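Local coordinates for protein 2-methyl-3-hydroxypyridine-5-carboxylic acid oxygenase (Mesorhizobium loti, PDB 3ALJ) that probably uses FAD, molecular oxygen and a reduced nicotinamide cofactor to oxygenate and open the pyridine ring of 2-methyl-3-hydroxypyridine-5-carboxylic acid, at residues G75-P80 with Y214-E219; L55-L60 with G98-I103; S312-E317 with V326-R331. All coordinates share one frame; numbering follows the deposited sequence. Where two conformers were deposited one is given.

Contacts 1 and 2 are neighbours, their centres about 12 Å apart, and contact 3 stands about 35 Å from contact 1 and about 24 Å from contact 2, centre to centre. The segments of the first two alternate along the chain: 55-60, 75-80, 98-103, then 214-219. Contact 2 pairs strands 52-56 and 101-105 close to the FAD. Loop 75-80 hydrogen-bonds to Trp101 and Ile103 and, in contact 1, meets the end of strand 211-216 in the seven-stranded sheet, so the two-stranded ribbon is tied to that large sheet. Contact 3 comes later in sequence and joins helices 300-314 and 321-349 on the opposite side of the chain's centre from contact 1.

Contact 1. Residues G75-P80 with Y214-E219; sequences GSHTPP and YSPCNE. With GOL (glycerol), chain I.
His77 reaches from the loop after helix 69-73 onto the end of strand 211-216. His77 CB lies 3.2 Å from Cys217 O. With CG anti to the backbone N (chi1 178°), the ring is carried along the 214-219 backbone toward Pro216. CG passes near Pro216 O, and His77 CD2 comes within 3.0 Å of Pro216 O, meeting it obliquely to the ring. His77 CD2 also packs on the proline ring, 3.7 Å from Pro216 CB. NE2, at the far end, stays near Pro216 CB but makes its hydrogen bond to Asp197 O, outside the two segments.

Behind the histidine the backbones touch: Ser76 CA sends a CA-H...O contact to Cys217 O at 3.2 Å. Next along, Asn218 ND2 donates to Gly75 O at 3.1 Å, approaching from above the carbonyl plane. Asn218 OD1 accepts from the amides of Asn220 and Glu221, so the carboxamide is held at both ends. A glycerol, probably from the crystallisation liquor, takes a hydrogen bond on its O1 from Gly75 N at 2.9 Å. Its link from O3 to Glu219 OE1 is doubtful, resting on one of two conformers.

Pro216 O is buried without a partner in the model; the nearest group across the contact is His77 CD2, whose C-H may offer it weak, off-line compensation. The chemistry is therefore one conventional hydrogen bond, one CA-H...O contact and close histidine-proline packing.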
loop_
_atom_site.group_PDB
_atom_site.type_symbol
_atom_site.label_atom_id
_atom_site.label_comp_id
_atom_site.label_asym_id
_atom_site.label_seq_id
_atom_site.Cartn_x
_atom_site.Cartn_y
_atom_site.Cartn_z
ATOM N N GLY A 75 11.725 13.275 -6.193
ATOM C CA GLY A 75 10.529 13.756 -5.499
ATOM C C GLY A 75 10.038 12.916 -4.298
ATOM O O GLY A 75 8.932 13.177 -3.809
ATOM N N SER A 76 10.872 11.938 -3.864
ATOM C CA SER A 76 10.498 11.215 -2.636
ATOM C C SER A 76 11.755 11.178 -1.704
ATOM O O SER A 76 12.790 11.700 -2.077
ATOM C CB SER A 76 9.977 9.832 -2.961
ATOM O OG SER A 76 11.000 9.036 -3.592
ATOM N N HIS A 77 11.556 10.622 -0.537
ATOM C CA HIS A 77 12.537 10.788 0.583
ATOM C C HIS A 77 12.825 9.541 1.282
ATOM O O HIS A 77 11.950 8.821 1.687
ATOM C CB HIS A 77 11.864 11.835 1.518
ATOM C CG HIS A 77 12.600 12.196 2.792
ATOM N ND1 HIS A 77 13.652 13.078 2.785
ATOM C CD2 HIS A 77 12.264 12.036 4.088
ATOM C CE1 HIS A 77 14.066 13.287 4.041
ATOM N NE2 HIS A 77 13.231 12.675 4.868
ATOM N N THR A 78 14.120 9.378 1.570
ATOM C CA THR A 78 14.500 8.387 2.577
ATOM C C THR A 78 14.902 9.128 3.841
ATOM O O THR A 78 15.994 9.789 3.840
ATOM C CB THR A 78 15.676 7.400 2.217
ATOM O OG1 THR A 78 15.341 6.718 0.976
ATOM C CG2 THR A 78 15.939 6.342 3.312
ATOM N N PRO A 79 14.155 9.094 4.951
ATOM C CA PRO A 79 14.632 9.773 6.163
ATOM C C PRO A 79 16.010 9.210 6.622
ATOM O O PRO A 79 16.345 8.062 6.385
ATOM C CB PRO A 79 13.560 9.393 7.241
ATOM C CG PRO A 79 12.325 9.132 6.395
ATOM C CD PRO A 79 12.860 8.356 5.172
ATOM N N PRO A 80 16.752 10.104 7.358
ATOM C CA PRO A 80 18.024 9.567 7.926
ATOM C C PRO A 80 17.805 8.496 8.917
ATOM O O PRO A 80 18.709 7.703 9.113
ATOM C CB PRO A 80 18.610 10.732 8.706
ATOM C CG PRO A 80 17.928 11.946 8.142
ATOM C CD PRO A 80 16.523 11.542 7.548
ATOM N N TYR A 214 4.843 10.870 11.848
ATOM C CA TYR A 214 5.393 12.056 11.134
ATOM C C TYR A 214 6.336 11.539 10.042
ATOM O O TYR A 214 7.321 10.869 10.324
ATOM C CB TYR A 214 6.130 12.930 12.223
ATOM C CG TYR A 214 6.986 14.050 11.704
ATOM C CD1 TYR A 214 8.291 13.822 11.222
ATOM C CD2 TYR A 214 6.443 15.295 11.606
ATOM C CE1 TYR A 214 9.086 14.919 10.748
ATOM C CE2 TYR A 214 7.195 16.416 11.145
ATOM C CZ TYR A 214 8.460 16.147 10.748
ATOM O OH TYR A 214 9.266 17.168 10.171
ATOM N N SER A 215 5.979 11.868 8.765
ATOM C CA SER A 215 6.574 11.149 7.630
ATOM C C SER A 215 6.930 12.103 6.474
ATOM O O SER A 215 6.110 12.397 5.580
ATOM C CB SER A 215 5.584 10.120 7.083
ATOM O OG SER A 215 5.239 9.219 8.166
ATOM N N PRO A 216 8.139 12.686 6.497
ATOM C CA PRO A 216 8.463 13.623 5.356
ATOM C C PRO A 216 8.531 12.917 4.042
ATOM O O PRO A 216 9.257 11.886 3.885
ATOM C CB PRO A 216 9.839 14.271 5.763
ATOM C CG PRO A 216 9.846 14.053 7.324
ATOM C CD PRO A 216 9.178 12.658 7.536
ATOM N N CYS A 217 7.952 13.553 3.014
ATOM C CA CYS A 217 7.916 12.945 1.676
ATOM C C CYS A 217 9.004 13.533 0.787
ATOM O O CYS A 217 9.381 12.856 -0.165
ATOM C CB CYS A 217 6.516 13.216 1.020
ATOM S SG CYS A 217 5.165 12.293 1.818
ATOM N N ASN A 218 9.340 14.789 1.002
ATOM C CA ASN A 218 10.300 15.550 0.106
ATOM C C ASN A 218 10.433 16.908 0.776
ATOM O O ASN A 218 9.873 17.162 1.889
ATOM C CB ASN A 218 9.807 15.643 -1.384
ATOM C CG ASN A 218 8.397 16.106 -1.475
ATOM O OD1 ASN A 218 8.077 17.178 -0.961
ATOM N ND2 ASN A 218 7.497 15.328 -2.082
ATOM N N GLU A 219 11.100 17.839 0.112
ATOM C CA GLU A 219 11.346 19.129 0.701
ATOM C C GLU A 219 10.078 19.938 0.934
ATOM O O GLU A 219 10.104 20.872 1.756
ATOM C CB GLU A 219 12.423 19.874 -0.174
ATOM C CG GLU A 219 12.072 20.058 -1.688
ATOM C CD GLU A 219 11.924 18.744 -2.555
ATOM O OE1 GLU A 219 12.481 17.667 -2.246
ATOM O OE2 GLU A 219 11.264 18.824 -3.626
HETATM C C1 GOL I . 14.794 13.702 -4.232
HETATM O O1 GOL I . 14.460 14.165 -5.605
HETATM C C2 GOL I . 13.892 14.300 -3.131
HETATM O O2 GOL I . 12.901 15.132 -3.733
HETATM C C3 GOL I . 14.826 14.896 -2.067
HETATM O O3 GOL I . 14.186 15.818 -1.188
#

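Contact 2. Residues L55-L60 with G98-I103; sequences LWHNGL and GLPWRI. With BME (beta-mercaptoethanol), chain D.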
loop_
_atom_site.group_PDB
_atom_site.type_symbol
_atom_site.label_atom_id
_atom_site.label_comp_id
_atom_site.label_asym_id
_atom_site.label_seq_id
_atom_site.Cartn_x
_atom_site.Cartn_y
_atom_site.Cartn_z
ATOM N N LEU A 55 7.314 2.744 1.061
ATOM C CA LEU A 55 7.759 1.550 0.364
ATOM C C LEU A 55 9.085 1.148 0.935
ATOM O O LEU A 55 9.781 1.976 1.521
ATOM C CB LEU A 55 7.904 1.754 -1.169
ATOM C CG LEU A 55 6.545 2.081 -1.917
ATOM C CD1 LEU A 55 6.921 2.114 -3.382
ATOM C CD2 LEU A 55 5.508 0.955 -1.606
ATOM N N TRP A 56 9.412 -0.115 0.758
ATOM C CA TRP A 56 10.694 -0.665 1.223
ATOM C C TRP A 56 11.391 -1.297 0.050
ATOM O O TRP A 56 10.876 -1.357 -1.067
ATOM C CB TRP A 56 10.473 -1.701 2.303
ATOM C CG TRP A 56 9.597 -1.199 3.461
ATOM C CD1 TRP A 56 8.226 -1.012 3.427
ATOM C CD2 TRP A 56 10.011 -0.797 4.774
ATOM N NE1 TRP A 56 7.759 -0.499 4.638
ATOM C CE2 TRP A 56 8.852 -0.363 5.482
ATOM C CE3 TRP A 56 11.260 -0.817 5.433
ATOM C CZ2 TRP A 56 8.910 0.060 6.816
ATOM C CZ3 TRP A 56 11.322 -0.375 6.744
ATOM C CH2 TRP A 56 10.192 0.028 7.448
ATOM N N HIS A 57 12.581 -1.852 0.280
ATOM C CA HIS A 57 13.318 -2.520 -0.714
ATOM C C HIS A 57 12.507 -3.439 -1.615
ATOM O O HIS A 57 12.685 -3.379 -2.823
ATOM C CB HIS A 57 14.409 -3.390 0.055
ATOM C CG HIS A 57 15.051 -4.497 -0.738
ATOM N ND1 HIS A 57 14.645 -5.806 -0.564
ATOM C CD2 HIS A 57 16.004 -4.503 -1.700
ATOM C CE1 HIS A 57 15.362 -6.589 -1.380
ATOM N NE2 HIS A 57 16.199 -5.823 -2.090
ATOM N N ASN A 58 11.637 -4.268 -1.036
ATOM C CA ASN A 58 10.872 -5.177 -1.916
ATOM C C ASN A 58 9.991 -4.395 -2.971
ATOM O O ASN A 58 10.010 -4.744 -4.150
ATOM C CB ASN A 58 9.967 -6.094 -1.059
ATOM C CG ASN A 58 8.902 -5.344 -0.202
ATOM O OD1 ASN A 58 9.168 -4.265 0.382
ATOM N ND2 ASN A 58 7.730 -5.984 -0.060
ATOM N N GLY A 59 9.314 -3.333 -2.505
ATOM C CA GLY A 59 8.496 -2.495 -3.434
ATOM C C GLY A 59 9.363 -1.751 -4.372
ATOM O O GLY A 59 8.987 -1.557 -5.542
ATOM N N LEU A 60 10.504 -1.219 -3.893
ATOM C CA LEU A 60 11.392 -0.470 -4.745
ATOM C C LEU A 60 11.967 -1.384 -5.860
ATOM O O LEU A 60 12.133 -0.895 -6.986
ATOM C CB LEU A 60 12.493 0.206 -3.887
ATOM C CG LEU A 60 11.976 1.274 -2.951
ATOM C CD1 LEU A 60 13.108 1.652 -1.982
ATOM C CD2 LEU A 60 11.447 2.519 -3.692
ATOM N N GLY A 98 20.930 -0.517 6.401
ATOM C CA GLY A 98 21.011 -0.113 5.009
ATOM C C GLY A 98 19.847 -0.560 4.097
ATOM O O GLY A 98 19.872 -0.189 2.912
ATOM N N LEU A 99 18.910 -1.359 4.598
ATOM C CA LEU A 99 17.797 -1.789 3.755
ATOM C C LEU A 99 17.111 -0.539 3.154
ATOM O O LEU A 99 16.692 0.346 3.910
ATOM C CB LEU A 99 16.800 -2.463 4.667
ATOM C CG LEU A 99 15.499 -2.938 4.077
ATOM C CD1 LEU A 99 15.649 -4.130 3.286
ATOM C CD2 LEU A 99 14.508 -3.199 5.300
ATOM N N PRO A 100 16.996 -0.528 1.822
ATOM C CA PRO A 100 16.318 0.646 1.234
ATOM C C PRO A 100 14.839 0.831 1.635
ATOM O O PRO A 100 14.137 -0.137 1.883
ATOM C CB PRO A 100 16.425 0.335 -0.240
ATOM C CG PRO A 100 17.764 -0.481 -0.390
ATOM C CD PRO A 100 17.720 -1.324 0.809
ATOM N N TRP A 101 14.445 2.110 1.803
ATOM C CA TRP A 101 13.032 2.450 2.088
ATOM C C TRP A 101 12.829 3.837 1.630
ATOM O O TRP A 101 13.766 4.577 1.318
ATOM C CB TRP A 101 12.692 2.211 3.587
ATOM C CG TRP A 101 13.484 3.017 4.576
ATOM C CD1 TRP A 101 14.859 2.939 4.848
ATOM C CD2 TRP A 101 12.956 3.992 5.500
ATOM N NE1 TRP A 101 15.203 3.864 5.843
ATOM C CE2 TRP A 101 14.043 4.506 6.261
ATOM C CE3 TRP A 101 11.640 4.548 5.741
ATOM C CZ2 TRP A 101 13.885 5.463 7.262
ATOM C CZ3 TRP A 101 11.489 5.431 6.728
ATOM C CH2 TRP A 101 12.555 5.921 7.490
ATOM N N ARG A 102 11.552 4.237 1.561
ATOM C CA ARG A 102 11.222 5.505 0.907
ATOM C C ARG A 102 9.861 5.923 1.325
ATOM O O ARG A 102 8.928 5.071 1.472
ATOM C CB ARG A 102 11.185 5.304 -0.645
ATOM C CG ARG A 102 11.471 6.612 -1.431
ATOM C CD ARG A 102 12.997 7.040 -1.252
ATOM N NE ARG A 102 13.279 8.120 -2.177
ATOM C CZ ARG A 102 14.528 8.561 -2.321
ATOM N NH1 ARG A 102 15.504 8.148 -1.513
ATOM N NH2 ARG A 102 14.829 9.432 -3.238
ATOM N N ILE A 103 9.635 7.216 1.520
ATOM C CA ILE A 103 8.314 7.807 1.841
ATOM C C ILE A 103 7.974 8.717 0.671
ATOM O O ILE A 103 8.826 9.411 0.092
ATOM C CB ILE A 103 8.345 8.626 3.101
ATOM C CG1 ILE A 103 8.851 7.730 4.267
ATOM C CG2 ILE A 103 6.982 9.157 3.436
ATOM C CD1 ILE A 103 9.023 8.518 5.560
HETATM C C1 BME D . 7.053 -9.572 0.237
HETATM C C2 BME D . 5.859 -8.566 0.427
HETATM O O1 BME D . 8.132 -8.854 -0.375
HETATM S S2 BME D . 4.427 -9.652 0.964
#
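Leu55 and Arg102 form an antiparallel hydrogen-bonded pair: Leu55 N donates to Arg102 O at 2.9 Å, and Arg102 N returns the bond to Leu55 O at 2.9 Å. Trp56 follows as the non-hydrogen-bonded partner of Trp101. Trp56 CE3 rests 3.8 Å from Trp101 CB and also touches Leu99 CD2, while the two indoles lie nearly parallel (26°) but slid apart, with scarcely any overlap. Trp56 is also the N-cap residue, where strand 52-56 gives way to helix 57-65.

His57 makes a weak bond from its N to Pro100 O, 2.8 Å away. His57 CB packs against Leu99 CD1 at 3.5 Å, and its ND1 bonds to Ala366 O. Asn58 ND2 bonds outside the pair, to Gln299 OE1 and a beta-mercaptoethanol probably from the crystallisation liquor. One helical turn on from Trp56, whose O accepts from Leu60 N, Leu60 divides its methyls: CD1 lies 4.0 Å from Pro100 CB, and CD2 lies against Arg102 CB.

Two backbone bonds, one nearly straight and one bent, fix the register of this short ribbon, and a largely apolar cover of tryptophan, leucine and proline buries it. At nearest atoms the Leu55 side chain is about 4 Å from the FAD.

Contact 3. Residues S312-E317 with V326-R331; sequences SQDLEE and VAWETR
Arg331 and Asp314 carry the charged part of this contact, a side-on salt bridge in which two guanidinium nitrogens share one carboxylate oxygen. Arg331 NE reaches Asp314 OD2 at 2.8 Å, on its syn side, and Arg331 NH2 comes to the same Asp314 OD2 at 2.9 Å from above the carboxylate plane. The oxygen lies in the guanidinium plane, but the carboxylate is turned 45° to that plane, and both nitrogens bond to OD2, not OD1. A bend at chi3 (70°) in an otherwise extended arginine chain presents this edge to the aspartate.

The remaining hydrogen bonds use the next edge of the guanidinium, between NH1 and NH2. Arg331 NH2 also donates to Gln313 OE1 at 2.9 Å, the two side chains crossing at about a right angle, with amide and guanidinium planes 48° apart. A water closes a small ring beside it, donating to Gln313 OE1 at 2.9 Å and accepting from Arg331 NH1 at 3.1 Å. Gln313 NE2 is used elsewhere, on Pro370 O, so both ends of the amide are bonded and its rotation is set.

Packing is slight by comparison. Asp314 OD2 sits 3.4 Å from Trp328 CA and near the indole's edge, and Asp314 OD1 lies 3.9 Å from Ala327 CB. The indole runs on to its own partner, NE1 bonding to Asn307 O. Two accepted bonds and the nearby positive charge would be expected to favour an ionised Asp314.

Asp314 lies near the end of helix 300-314 and opens a type I turn to Glu317. The chain then returns as helix 321-349, whose residues Ala327, Trp328 and Arg331 meet that helix end. Leu315 packs between helix 21-32 and the start of helix 321-349.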
loop_
_atom_site.group_PDB
_atom_site.type_symbol
_atom_site.label_atom_id
_atom_site.label_comp_id
_atom_site.label_asym_id
_atom_site.label_seq_id
_atom_site.Cartn_x
_atom_site.Cartn_y
_atom_site.Cartn_z
ATOM N N SER A 312 3.386 -12.129 -12.998
ATOM C CA SER A 312 3.999 -11.994 -14.335
ATOM C C SER A 312 5.152 -12.944 -14.555
ATOM O O SER A 312 5.295 -13.495 -15.663
ATOM C CB SER A 312 4.360 -10.515 -14.691
ATOM O OG SER A 312 5.604 -10.073 -14.132
ATOM N N GLN A 313 5.955 -13.129 -13.517
ATOM C CA GLN A 313 7.100 -14.071 -13.608
ATOM C C GLN A 313 6.611 -15.486 -13.822
ATOM O O GLN A 313 7.127 -16.180 -14.749
ATOM C CB GLN A 313 7.919 -14.018 -12.341
ATOM C CG GLN A 313 8.683 -12.690 -12.119
ATOM C CD GLN A 313 9.380 -12.748 -10.791
ATOM O OE1 GLN A 313 8.860 -13.203 -9.761
ATOM N NE2 GLN A 313 10.606 -12.214 -10.794
ATOM N N ASP A 314 5.594 -15.941 -13.100
ATOM C CA ASP A 314 5.174 -17.325 -13.246
ATOM C C ASP A 314 4.472 -17.550 -14.566
ATOM O O ASP A 314 4.515 -18.763 -15.004
ATOM C CB ASP A 314 4.288 -17.701 -12.055
ATOM C CG ASP A 314 5.061 -18.151 -10.895
ATOM O OD1 ASP A 314 5.501 -19.324 -10.967
ATOM O OD2 ASP A 314 5.208 -17.496 -9.831
ATOM N N LEU A 315 3.972 -16.514 -15.241
ATOM C CA LEU A 315 3.296 -16.632 -16.523
ATOM C C LEU A 315 4.328 -16.765 -17.627
ATOM O O LEU A 315 3.930 -16.954 -18.799
ATOM C CB LEU A 315 2.325 -15.448 -16.785
ATOM C CG LEU A 315 1.089 -15.640 -15.897
ATOM C CD1 LEU A 315 0.424 -14.230 -15.785
ATOM C CD2 LEU A 315 0.099 -16.667 -16.556
ATOM N N GLU A 316 5.649 -16.710 -17.315
ATOM C CA GLU A 316 6.684 -16.828 -18.372
ATOM C C GLU A 316 7.222 -18.240 -18.336
ATOM O O GLU A 316 8.279 -18.435 -19.003
ATOM C CB GLU A 316 7.891 -15.825 -18.069
ATOM C CG GLU A 316 7.542 -14.395 -18.333
ATOM C CD GLU A 316 7.084 -14.255 -19.781
ATOM O OE1 GLU A 316 7.895 -14.496 -20.712
ATOM O OE2 GLU A 316 5.900 -13.964 -20.024
ATOM N N GLU A 317 6.644 -19.181 -17.603
ATOM C CA GLU A 317 7.267 -20.507 -17.500
ATOM C C GLU A 317 6.903 -21.519 -18.573
ATOM O O GLU A 317 7.375 -22.674 -18.513
ATOM C CB GLU A 317 7.093 -21.147 -16.153
ATOM C CG GLU A 317 7.622 -20.297 -15.013
ATOM C CD GLU A 317 9.093 -20.461 -14.800
ATOM O OE1 GLU A 317 9.681 -21.480 -15.277
ATOM O OE2 GLU A 317 9.656 -19.601 -14.120
ATOM N N VAL A 326 -1.608 -21.432 -10.129
ATOM C CA VAL A 326 -1.446 -22.242 -8.995
ATOM C C VAL A 326 0.053 -22.196 -8.542
ATOM O O VAL A 326 0.325 -22.090 -7.326
ATOM C CB VAL A 326 -1.927 -23.670 -9.382
ATOM C CG1 VAL A 326 -1.499 -24.746 -8.287
ATOM C CG2 VAL A 326 -3.436 -23.700 -9.433
ATOM N N ALA A 327 0.997 -22.240 -9.493
ATOM C CA ALA A 327 2.398 -22.249 -9.032
ATOM C C ALA A 327 2.697 -20.900 -8.341
ATOM O O ALA A 327 3.474 -20.865 -7.394
ATOM C CB ALA A 327 3.304 -22.431 -10.228
ATOM N N TRP A 328 2.109 -19.844 -8.903
ATOM C CA TRP A 328 2.378 -18.484 -8.330
ATOM C C TRP A 328 1.906 -18.373 -6.904
ATOM O O TRP A 328 2.679 -17.950 -6.011
ATOM C CB TRP A 328 1.598 -17.506 -9.160
ATOM C CG TRP A 328 1.371 -16.126 -8.551
ATOM C CD1 TRP A 328 2.325 -15.117 -8.360
ATOM C CD2 TRP A 328 0.084 -15.600 -8.133
ATOM N NE1 TRP A 328 1.688 -13.997 -7.781
ATOM C CE2 TRP A 328 0.343 -14.312 -7.637
ATOM C CE3 TRP A 328 -1.240 -16.120 -8.080
ATOM C CZ2 TRP A 328 -0.682 -13.454 -7.250
ATOM C CZ3 TRP A 328 -2.250 -15.290 -7.609
ATOM C CH2 TRP A 328 -1.933 -14.010 -7.130
ATOM N N GLU A 329 0.651 -18.714 -6.627
ATOM C CA GLU A 329 0.204 -18.687 -5.243
ATOM C C GLU A 329 1.063 -19.535 -4.297
ATOM O O GLU A 329 1.447 -19.141 -3.194
ATOM C CB GLU A 329 -1.318 -18.999 -5.102
ATOM C CG GLU A 329 -1.837 -18.917 -3.694
ATOM C CD GLU A 329 -3.332 -19.260 -3.549
ATOM O OE1 GLU A 329 -4.030 -19.391 -4.532
ATOM O OE2 GLU A 329 -3.677 -19.487 -2.379
ATOM N N THR A 330 1.309 -20.756 -4.768
ATOM C CA THR A 330 2.125 -21.654 -3.935
ATOM C C THR A 330 3.500 -21.016 -3.593
ATOM O O THR A 330 3.989 -21.159 -2.468
ATOM C CB THR A 330 2.351 -22.994 -4.737
ATOM O OG1 THR A 330 1.070 -23.615 -4.790
ATOM C CG2 THR A 330 3.305 -23.956 -3.914
ATOM N N ARG A 331 4.131 -20.371 -4.584
ATOM C CA ARG A 331 5.477 -19.806 -4.397
ATOM C C ARG A 331 5.497 -18.581 -3.477
ATOM O O ARG A 331 6.322 -18.414 -2.640
ATOM C CB ARG A 331 6.001 -19.391 -5.798
ATOM C CG ARG A 331 7.400 -18.802 -5.750
ATOM C CD ARG A 331 7.934 -18.692 -7.110
ATOM N NE ARG A 331 7.312 -17.675 -7.985
ATOM C CZ ARG A 331 7.765 -16.407 -8.109
ATOM N NH1 ARG A 331 8.766 -16.000 -7.321
ATOM N NH2 ARG A 331 7.202 -15.506 -8.995
HETATM O O HOH W 1 9.077 -12.971 -6.908
#